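Local coordinates for probable glutamine-binding lipoprotein GlnH (GLNBP) (Mycobacterium tuberculosis H37Rv, PDB 6H2T), which probably captures acidic amino acids such as aspartate and glutamate outside the cell and, as a solute-binding lipoprotein, regulates protein kinase G signalling that controls glutamate metabolism, at residues A[54-59]-A[118-123]; A[60-65]-A[190-195]; A[124-129]-A[170-175]. One frame throughout, in Å; residues are numbered along the deposited sequence.

In the fold
All three contacts bear on the bound glutamate, but differ in burial and chemistry. Contact 1 is the core one: nine of its ten touching residues are buried, and a parallel strand pair supplies its order. Contact 2 is smaller and also buried, joining the weak strand 61-62 to the start of helix 192-200 by one weak backbone bond and a shared water. Contact 3, partly buried, has no direct hydrogen bond; methyl packing and the ligand's alpha-carboxylate join its segments. Strand 54-58 leads into contact 2, and the chain after strand 118-119 leads into contact 3. Asp59 of contact 1 packs on Asn191 of contact 2, while Trp192 touches Thr171 and Ser173 of contact 3.

Contact 1 (A[54-59]-A[118-123]); sequences LIVGLD and IVVKTM. With GLU (glutamic acid), chain B.
Lys121 sends CG anti to its backbone N (chi1 -164°) and runs extended until a bend at chi4, while Asp59 holds its carboxylate between backbone N and carbonyl carbon (chi1 79°); together these bring ammonium and carboxylate into a long salt bridge, Lys121 NZ to Asp59 OD1 3.5 Å. The lysine's CE lies even nearer, 3.3 Å from Asp59 CG, and its CB, CG and CD run past the backbone of Leu58. One water links NZ to OD1 and another, more weakly, links NZ to OD2, while OD1 also accepts from Gly61 N, so the carboxylate has several anchors.

Behind this polar end the strands pair in parallel. Gly57 N donates to Ile118 O at 2.9 Å, nearly straight at 171°, and Val120 N returns a bond to Gly57 O at 3.2 Å; the bond from Ile118 N to Ile55 O is weak. Val56 and Ile118 run alongside one another, and Ile118 CD1 reaches Leu54 CD2 at 3.8 Å, those two side chains meeting nearly perpendicular.

Beyond Lys121, Thr122 turns to the ligand: its O accepts from the glutamate N at 2.7 Å, and its OG1 donates to OE2. Parallel strands whose carboxy-terminal ends deliver residues to the ligand cleft are characteristic of periplasmic-binding-protein domains.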
ATOM      1  N   LEU A  54     -19.033   5.635  -1.121  1.00 15.51           N
ATOM      2  CA  LEU A  54     -17.982   5.028  -0.317  1.00 16.42           C
ATOM      3  C   LEU A  54     -16.824   6.014  -0.192  1.00 19.13           C
ATOM      4  O   LEU A  54     -16.338   6.528  -1.203  1.00 17.44           O
ATOM      5  CB  LEU A  54     -17.510   3.739  -0.978  1.00 15.24           C
ATOM      6  CG  LEU A  54     -16.363   2.971  -0.327  1.00 15.85           C
ATOM      7  CD1 LEU A  54     -16.848   2.315   0.960  1.00 16.46           C
ATOM      8  CD2 LEU A  54     -15.822   1.923  -1.306  1.00 15.66           C
ATOM      9  N   ILE A  55     -16.381   6.275   1.038  1.00 15.22           N
ATOM     10  CA  ILE A  55     -15.303   7.232   1.294  1.00 15.61           C
ATOM     11  C   ILE A  55     -14.007   6.452   1.479  1.00 13.04           C
ATOM     12  O   ILE A  55     -13.888   5.631   2.397  1.00 15.70           O
ATOM     13  CB  ILE A  55     -15.612   8.115   2.512  1.00 15.40           C
ATOM     14  CG1 ILE A  55     -16.948   8.829   2.291  1.00 21.30           C
ATOM     15  CG2 ILE A  55     -14.477   9.120   2.727  1.00 17.69           C
ATOM     16  CD1 ILE A  55     -17.457   9.572   3.498  1.00 22.18           C
ATOM     17  N   VAL A  56     -13.047   6.691   0.590  1.00 13.46           N
ATOM     18  CA  VAL A  56     -11.858   5.856   0.438  1.00 12.46           C
ATOM     19  C   VAL A  56     -10.632   6.704   0.741  1.00 17.36           C
ATOM     20  O   VAL A  56     -10.441   7.756   0.120  1.00 15.76           O
ATOM     21  CB  VAL A  56     -11.772   5.280  -0.990  1.00 11.82           C
ATOM     22  CG1 VAL A  56     -10.490   4.460  -1.191  1.00 13.44           C
ATOM     23  CG2 VAL A  56     -13.025   4.436  -1.299  1.00 12.37           C
ATOM     24  N   GLY A  57      -9.801   6.241   1.675  1.00 13.83           N
ATOM     25  CA  GLY A  57      -8.551   6.921   1.988  1.00 14.87           C
ATOM     26  C   GLY A  57      -7.401   6.395   1.153  1.00 15.73           C
ATOM     27  O   GLY A  57      -7.189   5.183   1.066  1.00 14.08           O
ATOM     28  N   LEU A  58      -6.659   7.312   0.539  1.00 15.52           N
ATOM     29  CA  LEU A  58      -5.473   6.991  -0.265  1.00 14.72           C
ATOM     30  C   LEU A  58      -4.805   8.329  -0.574  1.00 13.84           C
ATOM     31  O   LEU A  58      -5.214   9.358  -0.036  1.00 15.05           O
ATOM     32  CB  LEU A  58      -5.837   6.196  -1.521  1.00 14.33           C
ATOM     33  CG  LEU A  58      -7.083   6.630  -2.298  1.00 15.37           C
ATOM     34  CD1 LEU A  58      -6.900   7.986  -2.995  1.00 17.49           C
ATOM     35  CD2 LEU A  58      -7.425   5.548  -3.301  1.00 15.77           C
ATOM     36  N   ASP A  59      -3.775   8.342  -1.419  1.00 18.53           N
ATOM     37  CA  ASP A  59      -3.241   9.643  -1.853  1.00 17.53           C
ATOM     38  C   ASP A  59      -2.871   9.534  -3.327  1.00 16.77           C
ATOM     39  O   ASP A  59      -3.248   8.575  -4.004  1.00 18.40           O
ATOM     40  CB  ASP A  59      -2.123  10.143  -0.910  1.00 19.80           C
ATOM     41  CG  ASP A  59      -0.746   9.498  -1.127  1.00 23.66           C
ATOM     42  OD1 ASP A  59      -0.520   8.668  -2.039  1.00 20.36           O
ATOM     43  OD2 ASP A  59       0.148   9.859  -0.316  1.00 22.95           O
ATOM     44  N   ILE A 118     -12.956   2.978   4.267  1.00 14.75           N
ATOM     45  CA  ILE A 118     -11.887   2.022   4.012  1.00 13.81           C
ATOM     46  C   ILE A 118     -10.660   2.798   3.571  1.00 15.44           C
ATOM     47  O   ILE A 118     -10.765   3.895   3.015  1.00 14.52           O
ATOM     48  CB  ILE A 118     -12.243   0.962   2.930  1.00 12.52           C
ATOM     49  CG1 ILE A 118     -12.447   1.601   1.547  1.00 14.75           C
ATOM     50  CG2 ILE A 118     -13.484   0.145   3.316  1.00 14.60           C
ATOM     51  CD1 ILE A 118     -12.715   0.567   0.457  1.00 15.27           C
ATOM     52  N   VAL A 119      -9.490   2.230   3.853  1.00 13.67           N
ATOM     53  CA  VAL A 119      -8.217   2.677   3.279  1.00 11.63           C
ATOM     54  C   VAL A 119      -7.792   1.621   2.273  1.00 13.56           C
ATOM     55  O   VAL A 119      -7.715   0.432   2.607  1.00 14.36           O
ATOM     56  CB  VAL A 119      -7.141   2.873   4.358  1.00 12.84           C
ATOM     57  CG1 VAL A 119      -5.742   3.082   3.720  1.00 14.03           C
ATOM     58  CG2 VAL A 119      -7.498   4.040   5.272  1.00 15.09           C
ATOM     59  N   VAL A 120      -7.565   2.036   1.029  1.00 12.68           N
ATOM     60  CA  VAL A 120      -6.945   1.180   0.028  1.00 11.84           C
ATOM     61  C   VAL A 120      -5.726   1.956  -0.451  1.00 14.11           C
ATOM     62  O   VAL A 120      -5.814   2.792  -1.352  1.00 14.09           O
ATOM     63  CB  VAL A 120      -7.885   0.818  -1.125  1.00 14.57           C
ATOM     64  CG1 VAL A 120      -7.291  -0.342  -1.934  1.00 14.15           C
ATOM     65  CG2 VAL A 120      -9.297   0.439  -0.588  1.00 15.85           C
ATOM     66  N   LYS A 121      -4.585   1.717   0.202  1.00 13.16           N
ATOM     67  CA  LYS A 121      -3.373   2.494  -0.051  1.00 11.12           C
ATOM     68  C   LYS A 121      -2.181   1.634   0.367  1.00 11.44           C
ATOM     69  O   LYS A 121      -1.564   1.880   1.411  1.00 13.38           O
ATOM     70  CB  LYS A 121      -3.387   3.827   0.702  1.00 13.90           C
ATOM     71  CG  LYS A 121      -2.358   4.829   0.183  1.00 15.10           C
ATOM     72  CD  LYS A 121      -1.953   5.825   1.266  1.00 17.45           C
ATOM     73  CE  LYS A 121      -0.948   6.827   0.725  1.00 20.53           C
ATOM     74  NZ  LYS A 121       0.325   6.163   0.280  1.00 17.70           N
ATOM     75  N   THR A 122      -1.899   0.636  -0.479  1.00 12.67           N
ATOM     76  CA  THR A 122      -0.831  -0.347  -0.327  1.00 12.21           C
ATOM     77  C   THR A 122      -0.583  -0.722   1.129  1.00 14.57           C
ATOM     78  O   THR A 122       0.566  -0.753   1.574  1.00 14.92           O
ATOM     79  CB  THR A 122       0.474   0.157  -0.977  1.00 13.03           C
ATOM     80  OG1 THR A 122       0.886   1.413  -0.395  1.00 14.54           O
ATOM     81  CG2 THR A 122       0.284   0.339  -2.483  1.00 13.71           C
ATOM     82  N   MET A 123      -1.635  -1.048   1.875  1.00 13.26           N
ATOM     83  CA  MET A 123      -1.520  -1.087   3.333  1.00 11.82           C
ATOM     84  C   MET A 123      -1.142  -2.488   3.801  1.00 12.97           C
ATOM     85  O   MET A 123      -1.985  -3.389   3.865  1.00 13.11           O
ATOM     86  CB  MET A 123      -2.813  -0.620   3.989  1.00 13.57           C
ATOM     87  CG  MET A 123      -2.597  -0.302   5.454  1.00 12.00           C
ATOM     88  SD  MET A 123      -4.015   0.549   6.144  1.00 15.15           S
ATOM     89  CE  MET A 123      -3.461   0.810   7.826  1.00 16.25           C
TER
HETATM   90  N   GLU B 401       3.174  -1.340   2.166  1.00 13.78           N
HETATM   91  CA  GLU B 401       4.067  -0.764   3.182  1.00 13.82           C
HETATM   92  C   GLU B 401       3.256  -0.152   4.322  1.00 19.07           C
HETATM   93  O   GLU B 401       3.716   0.721   5.068  1.00 14.03           O
HETATM   94  CB  GLU B 401       5.006   0.292   2.560  1.00 14.08           C
HETATM   95  CG  GLU B 401       4.420   1.104   1.406  1.00 16.02           C
HETATM   96  CD  GLU B 401       3.277   2.010   1.830  1.00 17.15           C
HETATM   97  OE1 GLU B 401       3.414   3.260   1.746  1.00 16.81           O
HETATM   98  OE2 GLU B 401       2.221   1.472   2.212  1.00 17.29           O
HETATM   99  OXT GLU B 401       2.101  -0.551   4.502  1.00 14.53           O
HETATM  100  O   HOH W   1       1.921   8.731   1.570  1.00 16.28           O
HETATM  101  O   HOH W   2       2.254   7.562  -1.873  1.00 18.07           O

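Contact 2 (A[60-65]-A[190-195]); sequences IGSNLF and VNWADC. With GLU (glutamic acid), chain B.
The backbones of Gly61 and Ala193 approach to 4.9 Å between CA atoms, and Ala193 N gives Gly61 O a weak hydrogen bond of 2.9 Å, bent to 126° at the hydrogen. The same carbonyl oxygen lies against two side-chain carbons, Ala193 CB at 3.6 Å and Trp192 CB. Gly61 CA meets the amide carbon of Asn191, CG, at 4.0 Å.

Asn191 is the N-cap of helix 192-200. With CG between its backbone N and carbonyl carbon (chi1 62°), OD1 turns back to accept from Asp194 N at 3.1 Å, the donor tilted from the carbonyl plane. Asp194 answers through OD2, which accepts from Asn191 N at 3.2 Å from above the carboxylate plane. These reciprocal bonds make a capping box and fix the first turn from which Trp192 extends.

The indole edge faces the ligand: NE1 donates in the ring plane to glutamate OE1 at 2.8 Å and 174°, an almost straight bond. Ser62 OG also stands near the ring plane, 3.8 Å from Trp192 CD1, and shares a water with Trp192 N, although the bond from that nitrogen is weak.

Around the contact, Trp192 packs on Ile213 of helix 211-220 and on Val167 and Ala168 of strand 164-168, to which Cys195 is tied by its disulfide with Cys166. Asn191 leans on Asp59, just after strand 54-58, and strand 61-62, an outer strand of the small antiparallel sheet it forms with 66-68 and 75-76, meets the amino end of helix 192-200.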
ATOM      1  N   ILE A  60      -2.206  10.552  -3.877  1.00 16.93           N
ATOM      2  CA  ILE A  60      -1.921  10.476  -5.306  1.00 17.59           C
ATOM      3  C   ILE A  60      -0.420  10.376  -5.532  1.00 19.87           C
ATOM      4  O   ILE A  60       0.086  10.772  -6.584  1.00 20.03           O
ATOM      5  CB  ILE A  60      -2.532  11.657  -6.085  1.00 18.31           C
ATOM      6  CG1 ILE A  60      -2.046  12.998  -5.538  1.00 23.95           C
ATOM      7  CG2 ILE A  60      -4.062  11.579  -6.041  1.00 19.47           C
ATOM      8  CD1 ILE A  60      -2.430  14.188  -6.431  1.00 31.77           C
ATOM      9  N   GLY A  61       0.296   9.805  -4.570  1.00 16.00           N
ATOM     10  CA  GLY A  61       1.741   9.709  -4.664  1.00 17.33           C
ATOM     11  C   GLY A  61       2.310   8.351  -5.015  1.00 17.77           C
ATOM     12  O   GLY A  61       3.533   8.174  -4.925  1.00 18.31           O
ATOM     13  N   SER A  62       1.479   7.385  -5.435  1.00 16.07           N
ATOM     14  CA  SER A  62       1.929   6.019  -5.730  1.00 15.31           C
ATOM     15  C   SER A  62       1.512   5.628  -7.144  1.00 15.00           C
ATOM     16  O   SER A  62       0.450   5.043  -7.358  1.00 14.09           O
ATOM     17  CB  SER A  62       1.377   5.028  -4.712  1.00 17.12           C
ATOM     18  OG  SER A  62       1.900   5.313  -3.421  1.00 16.00           O
ATOM     19  N   ASN A  63       2.378   5.920  -8.107  1.00 15.35           N
ATOM     20  CA  ASN A  63       2.106   5.552  -9.491  1.00 13.42           C
ATOM     21  C   ASN A  63       1.786   4.069  -9.595  1.00 14.94           C
ATOM     22  O   ASN A  63       2.402   3.238  -8.923  1.00 14.00           O
ATOM     23  CB  ASN A  63       3.322   5.883 -10.355  1.00 15.21           C
ATOM     24  CG  ASN A  63       3.044   5.712 -11.841  1.00 18.78           C
ATOM     25  OD1 ASN A  63       3.897   5.229 -12.605  1.00 22.71           O
ATOM     26  ND2 ASN A  63       1.855   6.118 -12.263  1.00 14.88           N
ATOM     27  N   LEU A  64       0.804   3.755 -10.443  1.00 11.42           N
ATOM     28  CA  LEU A  64       0.211   2.454 -10.717  1.00 11.23           C
ATOM     29  C   LEU A  64      -0.776   2.037  -9.632  1.00 14.14           C
ATOM     30  O   LEU A  64      -1.522   1.077  -9.844  1.00 13.68           O
ATOM     31  CB  LEU A  64       1.245   1.328 -10.896  1.00 13.14           C
ATOM     32  CG  LEU A  64       2.288   1.548 -11.996  1.00 14.61           C
ATOM     33  CD1 LEU A  64       3.168   0.294 -12.070  1.00 16.27           C
ATOM     34  CD2 LEU A  64       1.616   1.861 -13.332  1.00 16.86           C
ATOM     35  N   PHE A  65      -0.813   2.716  -8.483  1.00 13.20           N
ATOM     36  CA  PHE A  65      -1.688   2.325  -7.378  1.00 12.70           C
ATOM     37  C   PHE A  65      -2.689   3.398  -6.994  1.00 15.81           C
ATOM     38  O   PHE A  65      -3.896   3.129  -6.955  1.00 12.94           O
ATOM     39  CB  PHE A  65      -0.837   1.914  -6.168  1.00 12.97           C
ATOM     40  CG  PHE A  65      -0.248   0.569  -6.347  1.00 11.25           C
ATOM     41  CD1 PHE A  65      -0.951  -0.556  -5.960  1.00 13.77           C
ATOM     42  CD2 PHE A  65       0.951   0.420  -7.010  1.00 15.60           C
ATOM     43  CE1 PHE A  65      -0.449  -1.815  -6.196  1.00 12.76           C
ATOM     44  CE2 PHE A  65       1.463  -0.838  -7.251  1.00 15.07           C
ATOM     45  CZ  PHE A  65       0.756  -1.958  -6.833  1.00 15.65           C
ATOM     46  N   VAL A 190       6.785  12.605   2.624  1.00 15.80           N
ATOM     47  CA  VAL A 190       5.355  12.369   2.804  1.00 16.82           C
ATOM     48  C   VAL A 190       4.894  11.180   1.973  1.00 16.07           C
ATOM     49  O   VAL A 190       4.153  10.322   2.461  1.00 16.84           O
ATOM     50  CB  VAL A 190       4.547  13.628   2.447  1.00 17.94           C
ATOM     51  CG1 VAL A 190       3.038  13.322   2.521  1.00 19.18           C
ATOM     52  CG2 VAL A 190       4.896  14.767   3.386  1.00 19.31           C
ATOM     53  N   ASN A 191       5.297  11.113   0.703  1.00 14.98           N
ATOM     54  CA  ASN A 191       4.787  10.057  -0.162  1.00 15.53           C
ATOM     55  C   ASN A 191       5.873   9.567  -1.110  1.00 15.64           C
ATOM     56  O   ASN A 191       6.977  10.118  -1.183  1.00 14.30           O
ATOM     57  CB  ASN A 191       3.534  10.515  -0.934  1.00 16.29           C
ATOM     58  CG  ASN A 191       3.798  11.692  -1.854  1.00 16.31           C
ATOM     59  OD1 ASN A 191       4.693  11.647  -2.686  1.00 18.13           O
ATOM     60  ND2 ASN A 191       2.992  12.740  -1.727  1.00 19.96           N
ATOM     61  N   TRP A 192       5.546   8.507  -1.849  1.00 13.63           N
ATOM     62  CA  TRP A 192       6.579   7.823  -2.617  1.00 12.96           C
ATOM     63  C   TRP A 192       7.006   8.631  -3.834  1.00 15.00           C
ATOM     64  O   TRP A 192       8.177   8.570  -4.231  1.00 14.72           O
ATOM     65  CB  TRP A 192       6.088   6.413  -2.970  1.00 15.90           C
ATOM     66  CG  TRP A 192       6.018   5.599  -1.701  1.00 15.93           C
ATOM     67  CD1 TRP A 192       4.900   5.177  -1.051  1.00 16.60           C
ATOM     68  CD2 TRP A 192       7.129   5.183  -0.902  1.00 15.61           C
ATOM     69  NE1 TRP A 192       5.246   4.499   0.101  1.00 15.59           N
ATOM     70  CE2 TRP A 192       6.610   4.483   0.210  1.00 14.53           C
ATOM     71  CE3 TRP A 192       8.520   5.319  -1.025  1.00 14.38           C
ATOM     72  CZ2 TRP A 192       7.431   3.928   1.197  1.00 14.63           C
ATOM     73  CZ3 TRP A 192       9.339   4.770  -0.035  1.00 17.18           C
ATOM     74  CH2 TRP A 192       8.788   4.095   1.062  1.00 14.36           C
ATOM     75  N   ALA A 193       6.098   9.430  -4.401  1.00 15.39           N
ATOM     76  CA  ALA A 193       6.486  10.335  -5.475  1.00 16.42           C
ATOM     77  C   ALA A 193       7.575  11.300  -5.027  1.00 17.48           C
ATOM     78  O   ALA A 193       8.441  11.684  -5.831  1.00 16.63           O
ATOM     79  CB  ALA A 193       5.260  11.105  -5.971  1.00 18.08           C
ATOM     80  N   ASP A 194       7.552  11.703  -3.748  1.00 14.60           N
ATOM     81  CA  ASP A 194       8.585  12.601  -3.235  1.00 14.67           C
ATOM     82  C   ASP A 194       9.954  11.930  -3.227  1.00 17.20           C
ATOM     83  O   ASP A 194      10.975  12.601  -3.430  1.00 16.56           O
ATOM     84  CB  ASP A 194       8.238  13.076  -1.816  1.00 14.34           C
ATOM     85  CG  ASP A 194       6.952  13.884  -1.755  1.00 18.55           C
ATOM     86  OD1 ASP A 194       6.595  14.537  -2.750  1.00 21.57           O
ATOM     87  OD2 ASP A 194       6.289  13.859  -0.695  1.00 20.87           O
ATOM     88  N   CYS A 195      10.002  10.621  -2.941  1.00 16.56           N
ATOM     89  CA  CYS A 195      11.269   9.898  -3.042  1.00 15.36           C
ATOM     90  C   CYS A 195      11.790   9.912  -4.466  1.00 17.60           C
ATOM     91  O   CYS A 195      12.997  10.048  -4.695  1.00 15.82           O
ATOM     92  CB  CYS A 195      11.117   8.449  -2.579  1.00 14.95           C
ATOM     93  SG  CYS A 195      10.973   8.232  -0.793  1.00 18.30           S
TER
HETATM   94  N   GLU B 401       3.174  -1.340   2.166  1.00 13.78           N
HETATM   95  CA  GLU B 401       4.067  -0.764   3.182  1.00 13.82           C
HETATM   96  C   GLU B 401       3.256  -0.152   4.322  1.00 19.07           C
HETATM   97  O   GLU B 401       3.716   0.721   5.068  1.00 14.03           O
HETATM   98  CB  GLU B 401       5.006   0.292   2.560  1.00 14.08           C
HETATM   99  CG  GLU B 401       4.420   1.104   1.406  1.00 16.02           C
HETATM  100  CD  GLU B 401       3.277   2.010   1.830  1.00 17.15           C
HETATM  101  OE1 GLU B 401       3.414   3.260   1.746  1.00 16.81           O
HETATM  102  OE2 GLU B 401       2.221   1.472   2.212  1.00 17.29           O
HETATM  103  OXT GLU B 401       2.101  -0.551   4.502  1.00 14.53           O
HETATM  104  O   HOH W   2       2.254   7.562  -1.873  1.00 18.07           O

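Contact 3 (A[124-129]-A[170-175]); sequences SITCER and GTTSLR. With GLU (glutamic acid), chain B.
Arg129 and Thr172 meet in an unusual way: the methyl CG2 of Thr172 sits over one face of the Arg129 guanidinium, 3.6 Å from NH2 and offset toward the rim, while both residues bond the glutamate's alpha-carboxylate, a shared polar partner for two segments that have no direct hydrogen bond. Arg129 NH1 donates to OXT at 2.8 Å and NH2 to O at 3.1 Å, both bonds fairly straight, so the guanidinium grips both oxygens. Ser124 N adds a second bond to OXT, 2.9 Å, while from 170-175 Thr172 N donates to O, also at 2.9 Å.

Thr172 CG2 also touches Thr126 CG2 at 4.1 Å, those two side chains passing one another head to tail. Placing OG1 between backbone N and carbonyl carbon (chi1 62°) leaves the Thr172 methyl turned to the arginine, while OG1 itself bonds Gln234 OE1. That amide oxygen also binds Ser124 OG, which in turn accepts from the ligand N, a second-shell link between the segments.

The arginine is set from within its own segment: NH1 donates to Ser124 O at 2.9 Å, in the carbonyl plane on a lone pair, and Thr126 OG1 caps Arg129 N. Thr171 OG1 weakly accepts from Leu174 N as N-cap and is also hydrogen-bonded to Ala168 O.

Arg107 stands close by, also bonding the ligand and donating to Gly170 O. Arg129, Ser124 N and the amino end of helix 172-177 would probably stabilise the charged alpha-carboxylate. That Arg129 and Ser124 from one segment and Thr172 from the other grip the same group is consistent with the ligand helping to hold the two sides of the cleft together.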
ATOM      1  N   SER A 124       0.125  -2.658   4.177  1.00 10.69           N
ATOM      2  CA  SER A 124       0.584  -3.944   4.689  1.00 12.24           C
ATOM      3  C   SER A 124      -0.151  -4.331   5.968  1.00 13.83           C
ATOM      4  O   SER A 124      -0.305  -3.521   6.892  1.00 15.53           O
ATOM      5  CB  SER A 124       2.088  -3.902   4.937  1.00 13.78           C
ATOM      6  OG  SER A 124       2.750  -3.804   3.686  1.00 13.07           O
ATOM      7  N   ILE A 125      -0.599  -5.584   6.016  1.00 13.80           N
ATOM      8  CA  ILE A 125      -1.262  -6.136   7.195  1.00 14.98           C
ATOM      9  C   ILE A 125      -0.190  -6.590   8.179  1.00 15.62           C
ATOM     10  O   ILE A 125       0.622  -7.464   7.859  1.00 18.09           O
ATOM     11  CB  ILE A 125      -2.167  -7.316   6.816  1.00 13.26           C
ATOM     12  CG1 ILE A 125      -3.198  -6.892   5.765  1.00 16.53           C
ATOM     13  CG2 ILE A 125      -2.827  -7.907   8.071  1.00 15.30           C
ATOM     14  CD1 ILE A 125      -3.799  -8.067   4.996  1.00 18.60           C
ATOM     15  N   THR A 126      -0.183  -6.009   9.377  1.00 16.85           N
ATOM     16  CA  THR A 126       0.801  -6.369  10.389  1.00 17.00           C
ATOM     17  C   THR A 126       0.113  -6.573  11.731  1.00 17.00           C
ATOM     18  O   THR A 126      -0.979  -6.059  11.983  1.00 18.15           O
ATOM     19  CB  THR A 126       1.903  -5.302  10.569  1.00 20.01           C
ATOM     20  OG1 THR A 126       1.346  -4.140  11.200  1.00 18.33           O
ATOM     21  CG2 THR A 126       2.533  -4.916   9.224  1.00 22.46           C
ATOM     22  N   CYS A 127       0.787  -7.330  12.603  1.00 19.09           N
ATOM     23  CA  CYS A 127       0.272  -7.562  13.947  1.00 25.62           C
ATOM     24  C   CYS A 127       0.150  -6.268  14.736  1.00 22.95           C
ATOM     25  O   CYS A 127      -0.830  -6.070  15.465  1.00 23.11           O
ATOM     26  CB  CYS A 127       1.183  -8.542  14.672  1.00 32.64           C
ATOM     27  SG  CYS A 127       0.984 -10.183  14.004  1.00 35.55           S
ATOM     28  N   GLU A 128       1.141  -5.382  14.615  1.00 22.00           N
ATOM     29  CA  GLU A 128       1.075  -4.094  15.300  1.00 28.53           C
ATOM     30  C   GLU A 128      -0.132  -3.290  14.832  1.00 22.75           C
ATOM     31  O   GLU A 128      -0.876  -2.734  15.645  1.00 20.80           O
ATOM     32  CB  GLU A 128       2.366  -3.305  15.062  1.00 28.75           C
ATOM     33  CG  GLU A 128       2.567  -2.144  16.007  1.00 43.62           C
ATOM     34  CD  GLU A 128       2.877  -2.607  17.418  1.00 55.99           C
ATOM     35  OE1 GLU A 128       3.645  -3.580  17.569  1.00 61.36           O
ATOM     36  OE2 GLU A 128       2.342  -2.011  18.378  1.00 59.49           O
ATOM     37  N   ARG A 129      -0.337  -3.216  13.518  1.00 18.78           N
ATOM     38  CA  ARG A 129      -1.481  -2.461  13.014  1.00 16.11           C
ATOM     39  C   ARG A 129      -2.807  -3.100  13.410  1.00 17.39           C
ATOM     40  O   ARG A 129      -3.784  -2.385  13.644  1.00 17.57           O
ATOM     41  CB  ARG A 129      -1.389  -2.311  11.497  1.00 14.74           C
ATOM     42  CG  ARG A 129      -0.292  -1.354  11.101  1.00 14.34           C
ATOM     43  CD  ARG A 129       0.026  -1.457   9.637  1.00 14.40           C
ATOM     44  NE  ARG A 129       1.098  -0.527   9.303  1.00 16.20           N
ATOM     45  CZ  ARG A 129       1.484  -0.262   8.059  1.00 15.17           C
ATOM     46  NH1 ARG A 129       0.898  -0.865   7.023  1.00 14.47           N
ATOM     47  NH2 ARG A 129       2.478   0.600   7.857  1.00 15.22           N
ATOM     48  N   GLY A 170       5.806   6.721   8.288  1.00 16.47           N
ATOM     49  CA  GLY A 170       4.643   5.915   8.634  1.00 17.39           C
ATOM     50  C   GLY A 170       4.525   4.599   7.903  1.00 17.69           C
ATOM     51  O   GLY A 170       3.413   4.071   7.780  1.00 18.47           O
ATOM     52  N   THR A 171       5.634   4.043   7.415  1.00 14.16           N
ATOM     53  CA  THR A 171       5.613   2.844   6.595  1.00 14.60           C
ATOM     54  C   THR A 171       6.397   1.712   7.239  1.00 13.25           C
ATOM     55  O   THR A 171       7.306   1.923   8.057  1.00 14.78           O
ATOM     56  CB  THR A 171       6.197   3.108   5.189  1.00 15.44           C
ATOM     57  OG1 THR A 171       7.555   3.578   5.312  1.00 14.33           O
ATOM     58  CG2 THR A 171       5.355   4.134   4.446  1.00 15.92           C
ATOM     59  N   THR A 172       6.032   0.487   6.842  1.00 13.10           N
ATOM     60  CA  THR A 172       6.857  -0.660   7.207  1.00 12.90           C
ATOM     61  C   THR A 172       8.241  -0.539   6.596  1.00 12.44           C
ATOM     62  O   THR A 172       9.204  -1.095   7.130  1.00 14.89           O
ATOM     63  CB  THR A 172       6.214  -1.963   6.730  1.00 16.17           C
ATOM     64  OG1 THR A 172       6.111  -1.933   5.300  1.00 14.73           O
ATOM     65  CG2 THR A 172       4.822  -2.140   7.351  1.00 16.03           C
ATOM     66  N   SER A 173       8.345   0.172   5.469  1.00 13.51           N
ATOM     67  CA  SER A 173       9.618   0.310   4.776  1.00 15.02           C
ATOM     68  C   SER A 173      10.653   0.953   5.676  1.00 15.14           C
ATOM     69  O   SER A 173      11.809   0.521   5.713  1.00 13.79           O
ATOM     70  CB  SER A 173       9.428   1.156   3.512  1.00 11.75           C
ATOM     71  OG  SER A 173       8.318   0.677   2.763  1.00 14.63           O
ATOM     72  N   LEU A 174      10.247   1.993   6.405  1.00 14.50           N
ATOM     73  CA  LEU A 174      11.140   2.657   7.351  1.00 16.12           C
ATOM     74  C   LEU A 174      11.596   1.689   8.436  1.00 19.30           C
ATOM     75  O   LEU A 174      12.791   1.599   8.748  1.00 17.67           O
ATOM     76  CB  LEU A 174      10.423   3.869   7.958  1.00 17.71           C
ATOM     77  CG  LEU A 174      11.095   4.539   9.158  1.00 24.14           C
ATOM     78  CD1 LEU A 174      12.506   4.961   8.776  1.00 22.04           C
ATOM     79  CD2 LEU A 174      10.259   5.738   9.606  1.00 30.09           C
ATOM     80  N   ARG A 175      10.652   0.944   9.023  1.00 18.32           N
ATOM     81  CA  ARG A 175      11.011  -0.008  10.072  1.00 21.15           C
ATOM     82  C   ARG A 175      12.050  -1.009   9.578  1.00 17.05           C
ATOM     83  O   ARG A 175      13.001  -1.342  10.300  1.00 20.25           O
ATOM     84  CB  ARG A 175       9.753  -0.732  10.560  1.00 20.50           C
ATOM     85  CG  ARG A 175      10.013  -1.793  11.629  1.00 23.61           C
ATOM     86  CD  ARG A 175      10.645  -1.206  12.877  1.00 32.13           C
ATOM     87  NE  ARG A 175      10.868  -2.228  13.904  1.00 35.11           N
ATOM     88  CZ  ARG A 175      11.854  -3.123  13.875  1.00 36.10           C
ATOM     89  NH1 ARG A 175      11.969  -4.018  14.849  1.00 34.72           N
ATOM     90  NH2 ARG A 175      12.729  -3.125  12.878  1.00 40.33           N
TER
HETATM   91  N   GLU B 401       3.174  -1.340   2.166  1.00 13.78           N
HETATM   92  CA  GLU B 401       4.067  -0.764   3.182  1.00 13.82           C
HETATM   93  C   GLU B 401       3.256  -0.152   4.322  1.00 19.07           C
HETATM   94  O   GLU B 401       3.716   0.721   5.068  1.00 14.03           O
HETATM   95  CB  GLU B 401       5.006   0.292   2.560  1.00 14.08           C
HETATM   96  CG  GLU B 401       4.420   1.104   1.406  1.00 16.02           C
HETATM   97  CD  GLU B 401       3.277   2.010   1.830  1.00 17.15           C
HETATM   98  OE1 GLU B 401       3.414   3.260   1.746  1.00 16.81           O
HETATM   99  OE2 GLU B 401       2.221   1.472   2.212  1.00 17.29           O
HETATM  100  OXT GLU B 401       2.101  -0.551   4.502  1.00 14.53           O